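Local coordinates for glycerate dehydrogenase/glyoxylate reductase (Thermus thermophilus, PDB 2CUK), which acts as a glycerate dehydrogenase/glyoxylate reductase of the D-isomer specific 2-hydroxyacid dehydrogenase family, probably reducing glyoxylate and hydroxypyruvate with a nicotinamide cofactor, at the interface of chains A and B. Residues are numbered along the deposited sequence; one frame, centred on the assembly and turned at random. Chains: chain A/B, glycerate dehydrogenase/glyoxylate reductase.

All three contacts belong to one two-fold symmetric interface between copies of the same protein. Measured between the centres of their C-alpha atoms, contact 2 and contact 3 are about 10 Å apart and share B:Arg286, whereas contact 1 lies about 23 Å from contact 2 and about 32 Å from contact 3. Helix 117-125 meets Pro276 in contact 1 and, with the chains exchanged, in contact 2. Contact 3 adds Trp132 against His277, the residue after that proline. Each chain thus packs on the partner's catalytic segment at several points, which suggests, if this is the biological dimer, that association may support that segment.

Contact 1: the interface of chains A and B. Residues chain A 258, 260, 267, 274-277; chain B 120, 123-124, 129.
A:Pro276 turns its CA-CB edge onto one face of the B:Trp129 indole, its CB 3.4 Å from the centroid of the five-membered ring and its CA 3.6 Å from the centroid of the six-membered ring, two CH-pi contacts. With CG anti to the backbone N and beside the carbonyl carbon (chi1 -177°), the indole is carried toward this chain A proline. Its rim is bordered differently: the A:Tyr267 hydroxyl OH comes in the ring plane, 3.5 Å from CE3 of B:Trp129, and is itself hydrogen-bonded to the A:Leu260 carbonyl O. That bond fixes the rotation of the hydroxyl and satisfies it beside an apolar rim. On the NE1 side, and from across the ring plane to the proline, CG of the extended A:Glu258 chain packs 3.4 Å from CZ2 of B:Trp129, with carboxylate and ring planes 34° apart. Water 1 links the indole NE1 of B:Trp129 to A:Glu258 OE2, at 3.1 Å from each. On the helix 117-125 side, CB of B:Ala124 sits 3.5 Å from A:Tyr267 OH. An alanine in place of B:Trp129 would probably leave A:Pro276 without its aromatic cover and the A:Glu258 water without its NE1 partner. A:Glu258 and A:His277 are the acid and histidine of the family's catalytic machinery, so the partner's indole likely braces the segment carrying them.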
ATOM      1  N   GLU A 258       1.719  20.234  12.479  1.00 27.14           N
ATOM      2  CA  GLU A 258       1.323  19.898  11.122  1.00 28.07           C
ATOM      3  C   GLU A 258       1.076  21.168  10.311  1.00 28.54           C
ATOM      4  O   GLU A 258       0.337  22.055  10.740  1.00 27.70           O
ATOM      5  CB  GLU A 258       0.055  19.045  11.156  1.00 29.70           C
ATOM      6  CG  GLU A 258      -0.363  18.475   9.815  1.00 31.94           C
ATOM      7  CD  GLU A 258      -1.629  17.647   9.912  1.00 32.30           C
ATOM      8  OE1 GLU A 258      -1.610  16.608  10.604  1.00 32.90           O
ATOM      9  OE2 GLU A 258      -2.647  18.036   9.301  1.00 35.80           O
ATOM     10  N   LEU A 260       4.543  18.933   9.165  1.00 26.39           N
ATOM     11  CA  LEU A 260       5.767  18.605   9.891  1.00 27.66           C
ATOM     12  C   LEU A 260       6.935  19.162   9.078  1.00 28.51           C
ATOM     13  O   LEU A 260       7.184  18.708   7.960  1.00 26.91           O
ATOM     14  CB  LEU A 260       5.918  17.087  10.029  1.00 26.83           C
ATOM     15  CG  LEU A 260       7.008  16.597  10.983  1.00 27.27           C
ATOM     16  CD1 LEU A 260       6.568  16.816  12.429  1.00 27.39           C
ATOM     17  CD2 LEU A 260       7.275  15.130  10.739  1.00 28.85           C
ATOM     18  N   TYR A 267      11.774  12.601   9.339  1.00 20.13           N
ATOM     19  CA  TYR A 267      12.052  12.478   7.908  1.00 20.63           C
ATOM     20  C   TYR A 267      13.370  11.780   7.627  1.00 20.94           C
ATOM     21  O   TYR A 267      13.581  11.271   6.531  1.00 22.55           O
ATOM     22  CB  TYR A 267      12.055  13.854   7.237  1.00 21.53           C
ATOM     23  CG  TYR A 267      10.686  14.467   7.078  1.00 20.32           C
ATOM     24  CD1 TYR A 267       9.711  13.858   6.280  1.00 22.33           C
ATOM     25  CD2 TYR A 267      10.359  15.658   7.720  1.00 21.84           C
ATOM     26  CE1 TYR A 267       8.444  14.426   6.131  1.00 22.87           C
ATOM     27  CE2 TYR A 267       9.102  16.234   7.576  1.00 22.55           C
ATOM     28  CZ  TYR A 267       8.150  15.617   6.781  1.00 23.68           C
ATOM     29  OH  TYR A 267       6.913  16.202   6.631  1.00 23.87           O
ATOM     30  N   ILE A 274       5.851   9.162   6.364  1.00 15.65           N
ATOM     31  CA  ILE A 274       4.973  10.296   6.625  1.00 15.18           C
ATOM     32  C   ILE A 274       4.303  10.800   5.346  1.00 15.83           C
ATOM     33  O   ILE A 274       4.977  11.167   4.382  1.00 13.57           O
ATOM     34  CB  ILE A 274       5.754  11.485   7.270  1.00 15.99           C
ATOM     35  CG1 ILE A 274       6.200  11.135   8.695  1.00 18.56           C
ATOM     36  CG2 ILE A 274       4.876  12.715   7.339  1.00 16.23           C
ATOM     37  CD1 ILE A 274       6.875   9.769   8.827  1.00 23.69           C
ATOM     38  N   THR A 275       2.974  10.804   5.334  1.00 15.16           N
ATOM     39  CA  THR A 275       2.248  11.312   4.178  1.00 15.86           C
ATOM     40  C   THR A 275       1.604  12.618   4.635  1.00 16.66           C
ATOM     41  O   THR A 275       1.236  12.762   5.797  1.00 16.67           O
ATOM     42  CB  THR A 275       1.200  10.298   3.654  1.00 14.62           C
ATOM     43  OG1 THR A 275       0.398   9.813   4.733  1.00 17.49           O
ATOM     44  CG2 THR A 275       1.899   9.128   2.975  1.00 15.42           C
ATOM     45  N   PRO A 276       1.469  13.591   3.723  1.00 18.46           N
ATOM     46  CA  PRO A 276       0.888  14.897   4.046  1.00 18.32           C
ATOM     47  C   PRO A 276      -0.629  15.011   4.231  1.00 18.50           C
ATOM     48  O   PRO A 276      -1.284  15.777   3.530  1.00 17.51           O
ATOM     49  CB  PRO A 276       1.406  15.774   2.910  1.00 16.82           C
ATOM     50  CG  PRO A 276       1.341  14.830   1.737  1.00 17.76           C
ATOM     51  CD  PRO A 276       1.881  13.528   2.307  1.00 18.55           C
ATOM     52  N   HIS A 277      -1.175  14.265   5.185  1.00 17.21           N
ATOM     53  CA  HIS A 277      -2.605  14.316   5.483  1.00 18.45           C
ATOM     54  C   HIS A 277      -3.465  14.143   4.237  1.00 17.36           C
ATOM     55  O   HIS A 277      -4.303  14.996   3.915  1.00 16.57           O
ATOM     56  CB  HIS A 277      -2.939  15.648   6.164  1.00 21.32           C
ATOM     57  CG  HIS A 277      -4.180  15.611   6.998  1.00 24.25           C
ATOM     58  ND1 HIS A 277      -4.664  16.718   7.663  1.00 26.50           N
ATOM     59  CD2 HIS A 277      -5.058  14.611   7.245  1.00 23.48           C
ATOM     60  CE1 HIS A 277      -5.788  16.402   8.281  1.00 26.33           C
ATOM     61  NE2 HIS A 277      -6.049  15.129   8.043  1.00 25.01           N
TER
ATOM     62  N   GLY B 120       3.562  11.124  -2.223  1.00 17.08           N
ATOM     63  CA  GLY B 120       3.167  11.963  -1.101  1.00 16.54           C
ATOM     64  C   GLY B 120       4.275  12.074  -0.071  1.00 16.19           C
ATOM     65  O   GLY B 120       4.523  13.149   0.482  1.00 17.10           O
ATOM     66  N   TYR B 123       6.726  14.498  -1.284  1.00 20.34           N
ATOM     67  CA  TYR B 123       6.153  15.838  -1.196  1.00 20.03           C
ATOM     68  C   TYR B 123       6.406  16.435   0.190  1.00 20.52           C
ATOM     69  O   TYR B 123       6.823  17.588   0.318  1.00 20.32           O
ATOM     70  CB  TYR B 123       4.645  15.755  -1.470  1.00 19.90           C
ATOM     71  CG  TYR B 123       3.912  17.076  -1.458  1.00 21.16           C
ATOM     72  CD1 TYR B 123       3.920  17.912  -2.575  1.00 22.69           C
ATOM     73  CD2 TYR B 123       3.202  17.488  -0.331  1.00 22.38           C
ATOM     74  CE1 TYR B 123       3.231  19.129  -2.570  1.00 24.23           C
ATOM     75  CE2 TYR B 123       2.512  18.703  -0.315  1.00 25.03           C
ATOM     76  CZ  TYR B 123       2.533  19.516  -1.437  1.00 23.79           C
ATOM     77  OH  TYR B 123       1.868  20.720  -1.421  1.00 27.75           O
ATOM     78  N   ALA B 124       6.157  15.643   1.229  1.00 18.07           N
ATOM     79  CA  ALA B 124       6.362  16.095   2.601  1.00 20.09           C
ATOM     80  C   ALA B 124       7.846  16.222   2.929  1.00 21.61           C
ATOM     81  O   ALA B 124       8.277  17.189   3.555  1.00 22.25           O
ATOM     82  CB  ALA B 124       5.698  15.124   3.573  1.00 19.05           C
ATOM     83  N   TRP B 129       4.993  20.494   1.648  1.00 23.73           N
ATOM     84  CA  TRP B 129       3.788  20.386   2.465  1.00 22.98           C
ATOM     85  C   TRP B 129       3.599  21.631   3.327  1.00 23.06           C
ATOM     86  O   TRP B 129       4.271  21.810   4.346  1.00 22.14           O
ATOM     87  CB  TRP B 129       3.877  19.132   3.339  1.00 22.27           C
ATOM     88  CG  TRP B 129       2.672  18.855   4.192  1.00 23.19           C
ATOM     89  CD1 TRP B 129       1.404  19.345   4.022  1.00 22.31           C
ATOM     90  CD2 TRP B 129       2.615  17.976   5.322  1.00 21.86           C
ATOM     91  NE1 TRP B 129       0.562  18.821   4.981  1.00 22.51           N
ATOM     92  CE2 TRP B 129       1.280  17.978   5.789  1.00 21.90           C
ATOM     93  CE3 TRP B 129       3.564  17.183   5.984  1.00 23.28           C
ATOM     94  CZ2 TRP B 129       0.868  17.218   6.891  1.00 23.85           C
ATOM     95  CZ3 TRP B 129       3.153  16.423   7.085  1.00 22.14           C
ATOM     96  CH2 TRP B 129       1.818  16.448   7.524  1.00 23.53           C
TER
HETATM   97  O   HOH W   1      -1.890  19.524   6.657  1.00 36.28           O

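Contact 2: the interface of chains A and B. Residues chain A 116, 120, 123-124, 136-137; chain B 276, 278, 281, 286.
The A:Tyr123 ring meets B:Pro276 through CD2, which lies 3.9 Å from the proline CG, while A:Leu137 CD1, of the same chain as the tyrosine, stands 4.3 Å above the plane of that ring, toward its rim. Two guanidiniums flank the patch. That of A:Arg116 has A:Leu137 CD2 over one face, and that of B:Arg286 has B:Ala281 CA 3.5 Å above its plane, over the centre, with water 2 at its edge and in plane.

Between these flat groups A:Leu137 works as a wedge with both branches in use. Its CG is anti to the carbonyl carbon (chi1 -66°), and the second torsion (164°) then sets CD1 against chain B; there it presses on B:Pro276 at about a right angle, CD1 to CG 3.4 Å, tighter than ordinary van der Waals packing. The same CD1 also meets B:Ile278 CG2 at 3.8 Å. That isoleucine branch is presented because CG1 takes the crowded position between backbone N and carbonyl carbon (chi1 62°), leaving CG2 on the side facing the leucine.

Polar links run through water. B:Arg286 offers NH1 and NH2 to water 2, which lies 2.7 Å from the A:Leu136 carbonyl O, so the arginine fork reaches the other chain indirectly. The patch forms part of what is probably the dimer interface of this dehydrogenase. Next to it, water 3 bridges two carbonyls, 3.0 Å from A:Leu137 O and 3.2 Å from B:Ala281 O.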
ATOM      1  N   ARG A 116       8.331  -2.219   3.784  1.00 12.15           N
ATOM      2  CA  ARG A 116       9.375  -1.292   3.345  1.00 14.10           C
ATOM      3  C   ARG A 116       9.236  -0.911   1.871  1.00 14.54           C
ATOM      4  O   ARG A 116      10.197  -0.887   1.114  1.00 14.14           O
ATOM      5  CB  ARG A 116      10.727  -1.959   3.582  1.00 13.43           C
ATOM      6  CG  ARG A 116      10.878  -2.469   5.014  1.00 12.70           C
ATOM      7  CD  ARG A 116      12.125  -3.340   5.185  1.00 13.97           C
ATOM      8  NE  ARG A 116      13.330  -2.508   5.158  1.00 15.96           N
ATOM      9  CZ  ARG A 116      14.502  -3.113   5.414  1.00 17.46           C
ATOM     10  NH1 ARG A 116      14.539  -4.408   5.675  1.00 16.61           N
ATOM     11  NH2 ARG A 116      15.632  -2.402   5.369  1.00 13.97           N
ATOM     12  N   GLY A 120      12.038   0.711  -0.297  1.00 14.06           N
ATOM     13  CA  GLY A 120      12.417  -0.057  -1.473  1.00 12.94           C
ATOM     14  C   GLY A 120      12.403   0.762  -2.753  1.00 13.84           C
ATOM     15  O   GLY A 120      13.274   0.597  -3.616  1.00 10.97           O
ATOM     16  N   TYR A 123      15.453   2.800  -2.850  1.00 12.46           N
ATOM     17  CA  TYR A 123      16.581   1.904  -3.103  1.00 13.74           C
ATOM     18  C   TYR A 123      16.786   1.707  -4.606  1.00 15.09           C
ATOM     19  O   TYR A 123      17.913   1.752  -5.103  1.00 15.42           O
ATOM     20  CB  TYR A 123      16.307   0.565  -2.412  1.00 12.93           C
ATOM     21  CG  TYR A 123      17.382  -0.497  -2.531  1.00 15.84           C
ATOM     22  CD1 TYR A 123      18.399  -0.603  -1.582  1.00 16.91           C
ATOM     23  CD2 TYR A 123      17.336  -1.444  -3.556  1.00 17.08           C
ATOM     24  CE1 TYR A 123      19.347  -1.643  -1.645  1.00 19.06           C
ATOM     25  CE2 TYR A 123      18.272  -2.480  -3.630  1.00 19.28           C
ATOM     26  CZ  TYR A 123      19.271  -2.575  -2.673  1.00 17.62           C
ATOM     27  OH  TYR A 123      20.179  -3.610  -2.740  1.00 18.86           O
ATOM     28  N   ALA A 124      15.691   1.493  -5.328  1.00 13.91           N
ATOM     29  CA  ALA A 124      15.758   1.299  -6.771  1.00 14.16           C
ATOM     30  C   ALA A 124      16.053   2.625  -7.471  1.00 15.34           C
ATOM     31  O   ALA A 124      16.921   2.704  -8.336  1.00 15.13           O
ATOM     32  CB  ALA A 124      14.443   0.731  -7.279  1.00 11.29           C
ATOM     33  N   LEU A 136      17.380  -9.309   0.978  1.00 15.14           N
ATOM     34  CA  LEU A 136      17.168  -7.909   0.619  1.00 15.67           C
ATOM     35  C   LEU A 136      15.803  -7.356   1.020  1.00 15.12           C
ATOM     36  O   LEU A 136      14.764  -7.901   0.640  1.00 13.73           O
ATOM     37  CB  LEU A 136      17.346  -7.714  -0.892  1.00 15.91           C
ATOM     38  CG  LEU A 136      16.986  -6.319  -1.422  1.00 18.49           C
ATOM     39  CD1 LEU A 136      17.807  -5.254  -0.693  1.00 16.99           C
ATOM     40  CD2 LEU A 136      17.239  -6.260  -2.924  1.00 18.27           C
ATOM     41  N   LEU A 137      15.825  -6.263   1.780  1.00 12.82           N
ATOM     42  CA  LEU A 137      14.619  -5.574   2.221  1.00 14.90           C
ATOM     43  C   LEU A 137      13.554  -6.458   2.872  1.00 14.35           C
ATOM     44  O   LEU A 137      12.368  -6.348   2.564  1.00 14.65           O
ATOM     45  CB  LEU A 137      14.017  -4.824   1.033  1.00 13.23           C
ATOM     46  CG  LEU A 137      14.891  -3.673   0.528  1.00 16.02           C
ATOM     47  CD1 LEU A 137      14.447  -3.240  -0.857  1.00 14.75           C
ATOM     48  CD2 LEU A 137      14.811  -2.511   1.527  1.00 16.06           C
TER
ATOM     49  N   PRO B 276      12.288  -3.099  -5.881  1.00 13.88           N
ATOM     50  CA  PRO B 276      13.310  -4.060  -6.298  1.00 13.22           C
ATOM     51  C   PRO B 276      13.039  -5.556  -6.129  1.00 14.03           C
ATOM     52  O   PRO B 276      13.801  -6.253  -5.464  1.00 13.90           O
ATOM     53  CB  PRO B 276      14.537  -3.591  -5.524  1.00 14.09           C
ATOM     54  CG  PRO B 276      13.938  -3.147  -4.223  1.00 14.04           C
ATOM     55  CD  PRO B 276      12.706  -2.376  -4.661  1.00 14.74           C
ATOM     56  N   ILE B 278      10.818  -7.403  -4.408  1.00 14.74           N
ATOM     57  CA  ILE B 278      10.722  -7.823  -3.011  1.00 14.53           C
ATOM     58  C   ILE B 278       9.382  -8.491  -2.685  1.00 13.75           C
ATOM     59  O   ILE B 278       8.998  -8.594  -1.519  1.00 12.69           O
ATOM     60  CB  ILE B 278      10.910  -6.618  -2.062  1.00 14.83           C
ATOM     61  CG1 ILE B 278       9.797  -5.593  -2.295  1.00 17.29           C
ATOM     62  CG2 ILE B 278      12.275  -5.987  -2.287  1.00 14.15           C
ATOM     63  CD1 ILE B 278       9.915  -4.331  -1.450  1.00 18.61           C
ATOM     64  N   ALA B 281       9.698 -10.964  -0.009  1.00 11.07           N
ATOM     65  CA  ALA B 281      10.598 -10.516   1.049  1.00 12.49           C
ATOM     66  C   ALA B 281      10.015 -10.336   2.452  1.00 13.62           C
ATOM     67  O   ALA B 281      10.248  -9.318   3.105  1.00 12.07           O
ATOM     68  CB  ALA B 281      11.316  -9.226   0.614  1.00  9.71           C
ATOM     69  N   ARG B 286      10.772 -15.839   3.694  1.00 13.19           N
ATOM     70  CA  ARG B 286      12.076 -16.192   3.147  1.00 13.56           C
ATOM     71  C   ARG B 286      12.740 -17.315   3.952  1.00 14.54           C
ATOM     72  O   ARG B 286      13.441 -18.157   3.388  1.00 13.97           O
ATOM     73  CB  ARG B 286      12.981 -14.951   3.078  1.00 11.40           C
ATOM     74  CG  ARG B 286      12.603 -13.967   1.948  1.00 13.50           C
ATOM     75  CD  ARG B 286      12.939 -14.517   0.558  1.00 13.79           C
ATOM     76  NE  ARG B 286      12.420 -13.687  -0.534  1.00 12.28           N
ATOM     77  CZ  ARG B 286      12.897 -12.489  -0.869  1.00 13.36           C
ATOM     78  NH1 ARG B 286      13.918 -11.957  -0.207  1.00 15.07           N
ATOM     79  NH2 ARG B 286      12.351 -11.816  -1.870  1.00 14.30           N
TER
HETATM   80  O   HOH W   2      14.131  -9.302  -1.604  1.00 11.22           O
HETATM   81  O   HOH W   3       9.442  -6.398   2.130  1.00 19.66           O

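Contact 3: the interface of chains A and B. Residues chain A 132; chain B 50-52, 277, 280, 286.
A:Trp132 extends its indole NE1 across to water 4, at 3.0 Å and nearly straight, and chain B grips that same water with the B:Ser280 backbone N, also nearly straight, the B:Ser280 hydroxyl OG and the B:His277 carbonyl O; B:Arg286 NH2 adds a bent, less favourable contact. In the D-isomer specific 2-hydroxyacid dehydrogenases B:His277 is the catalytic histidine, so the neighbour's tryptophan stands directly beside an active-site residue. CD1 of A:Trp132 lies over one face of the B:His277 ring, 3.6 Å from its CG, with the planes of imidazole and five-membered ring 71° apart, an edge-to-face arrangement.

B:Val51 CG2 sits over one face of the indole, 3.9 Å from CG of A:Trp132 and offset toward the rim. Farther along, B:Thr50 CB touches CZ3 of A:Trp132 at 3.7 Å. B:Arg286 runs antiparallel alongside the indole, its guanidinium plane 52° from the ring plane and a face toward CZ2 of A:Trp132, with CZ and CZ2 3.6 Å apart. A second-shell grip holds that guanidinium: its NE and NH2 both reach B:Ser280 OG side-on, in plane, the NE bond being 2.9 Å.

At the main chain, A:Trp132 N donates to B:Glu52 OE2 at 2.9 Å, nearly straight (172° at H) but well above the carboxylate plane. The bend at chi2 of B:Glu52 brings the carboxylate back to this N-H, while B:Thr50 OG1 accepts the backbone N-H of B:Glu52.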
ATOM      1  N   TRP A 132      18.620  -9.418  -7.204  1.00 16.15           N
ATOM      2  CA  TRP A 132      17.658  -9.987  -6.274  1.00 15.40           C
ATOM      3  C   TRP A 132      18.511 -10.711  -5.232  1.00 15.81           C
ATOM      4  O   TRP A 132      19.554 -11.262  -5.571  1.00 15.70           O
ATOM      5  CB  TRP A 132      16.781 -11.002  -7.006  1.00 16.02           C
ATOM      6  CG  TRP A 132      15.691 -11.620  -6.176  1.00 15.67           C
ATOM      7  CD1 TRP A 132      14.385 -11.230  -6.120  1.00 16.57           C
ATOM      8  CD2 TRP A 132      15.810 -12.752  -5.304  1.00 16.94           C
ATOM      9  NE1 TRP A 132      13.677 -12.050  -5.269  1.00 16.26           N
ATOM     10  CE2 TRP A 132      14.527 -12.993  -4.755  1.00 18.12           C
ATOM     11  CE3 TRP A 132      16.871 -13.589  -4.933  1.00 16.04           C
ATOM     12  CZ2 TRP A 132      14.279 -14.037  -3.855  1.00 17.08           C
ATOM     13  CZ3 TRP A 132      16.627 -14.625  -4.041  1.00 16.78           C
ATOM     14  CH2 TRP A 132      15.338 -14.839  -3.511  1.00 18.37           C
TER
ATOM     15  N   THR B  50      18.984 -19.225  -7.103  1.00 14.63           N
ATOM     16  CA  THR B  50      18.001 -18.152  -7.022  1.00 15.12           C
ATOM     17  C   THR B  50      17.695 -17.754  -8.461  1.00 16.82           C
ATOM     18  O   THR B  50      18.341 -18.237  -9.394  1.00 17.32           O
ATOM     19  CB  THR B  50      18.556 -16.907  -6.285  1.00 15.47           C
ATOM     20  OG1 THR B  50      19.568 -16.285  -7.091  1.00 16.06           O
ATOM     21  CG2 THR B  50      19.157 -17.304  -4.945  1.00 14.87           C
ATOM     22  N   VAL B  51      16.720 -16.870  -8.638  1.00 16.32           N
ATOM     23  CA  VAL B  51      16.350 -16.402  -9.969  1.00 17.20           C
ATOM     24  C   VAL B  51      17.500 -15.666 -10.657  1.00 17.55           C
ATOM     25  O   VAL B  51      17.435 -15.392 -11.848  1.00 15.15           O
ATOM     26  CB  VAL B  51      15.133 -15.455  -9.911  1.00 16.77           C
ATOM     27  CG1 VAL B  51      13.903 -16.220  -9.426  1.00 18.66           C
ATOM     28  CG2 VAL B  51      15.428 -14.279  -8.981  1.00 14.52           C
ATOM     29  N   GLU B  52      18.551 -15.343  -9.905  1.00 17.34           N
ATOM     30  CA  GLU B  52      19.705 -14.642 -10.464  1.00 18.30           C
ATOM     31  C   GLU B  52      20.679 -15.598 -11.156  1.00 18.94           C
ATOM     32  O   GLU B  52      21.553 -15.167 -11.906  1.00 17.57           O
ATOM     33  CB  GLU B  52      20.469 -13.907  -9.357  1.00 18.89           C
ATOM     34  CG  GLU B  52      19.774 -12.687  -8.773  1.00 21.08           C
ATOM     35  CD  GLU B  52      19.807 -11.491  -9.709  1.00 24.46           C
ATOM     36  OE1 GLU B  52      20.862 -11.257 -10.335  1.00 26.69           O
ATOM     37  OE2 GLU B  52      18.787 -10.781  -9.808  1.00 25.27           O
ATOM     38  N   HIS B 277      11.965  -6.037  -6.751  1.00 14.63           N
ATOM     39  CA  HIS B 277      11.580  -7.447  -6.711  1.00 15.31           C
ATOM     40  C   HIS B 277      11.591  -8.026  -5.292  1.00 14.73           C
ATOM     41  O   HIS B 277      12.265  -9.019  -5.012  1.00 14.29           O
ATOM     42  CB  HIS B 277      12.509  -8.249  -7.637  1.00 15.28           C
ATOM     43  CG  HIS B 277      11.933  -9.552  -8.101  1.00 16.46           C
ATOM     44  ND1 HIS B 277      12.478 -10.275  -9.141  1.00 13.98           N
ATOM     45  CD2 HIS B 277      10.866 -10.264  -7.667  1.00 16.82           C
ATOM     46  CE1 HIS B 277      11.773 -11.377  -9.325  1.00 16.74           C
ATOM     47  NE2 HIS B 277      10.788 -11.394  -8.444  1.00 14.19           N
ATOM     48  N   SER B 280       8.316 -11.519  -2.291  1.00 12.54           N
ATOM     49  CA  SER B 280       8.321 -12.542  -1.236  1.00 13.01           C
ATOM     50  C   SER B 280       9.201 -12.196  -0.042  1.00 13.14           C
ATOM     51  O   SER B 280       9.404 -13.032   0.847  1.00 14.59           O
ATOM     52  CB  SER B 280       8.773 -13.888  -1.809  1.00 12.91           C
ATOM     53  OG  SER B 280      10.114 -13.822  -2.275  1.00 14.74           O
ATOM     54  N   ARG B 286      10.772 -15.839   3.694  1.00 13.19           N
ATOM     55  CA  ARG B 286      12.076 -16.192   3.147  1.00 13.56           C
ATOM     56  C   ARG B 286      12.740 -17.315   3.952  1.00 14.54           C
ATOM     57  O   ARG B 286      13.441 -18.157   3.388  1.00 13.97           O
ATOM     58  CB  ARG B 286      12.981 -14.951   3.078  1.00 11.40           C
ATOM     59  CG  ARG B 286      12.603 -13.967   1.948  1.00 13.50           C
ATOM     60  CD  ARG B 286      12.939 -14.517   0.558  1.00 13.79           C
ATOM     61  NE  ARG B 286      12.420 -13.687  -0.534  1.00 12.28           N
ATOM     62  CZ  ARG B 286      12.897 -12.489  -0.869  1.00 13.36           C
ATOM     63  NH1 ARG B 286      13.918 -11.957  -0.207  1.00 15.07           N
ATOM     64  NH2 ARG B 286      12.351 -11.816  -1.870  1.00 14.30           N
TER
HETATM   65  O   HOH W   4      10.878 -11.525  -4.255  1.00 21.67           O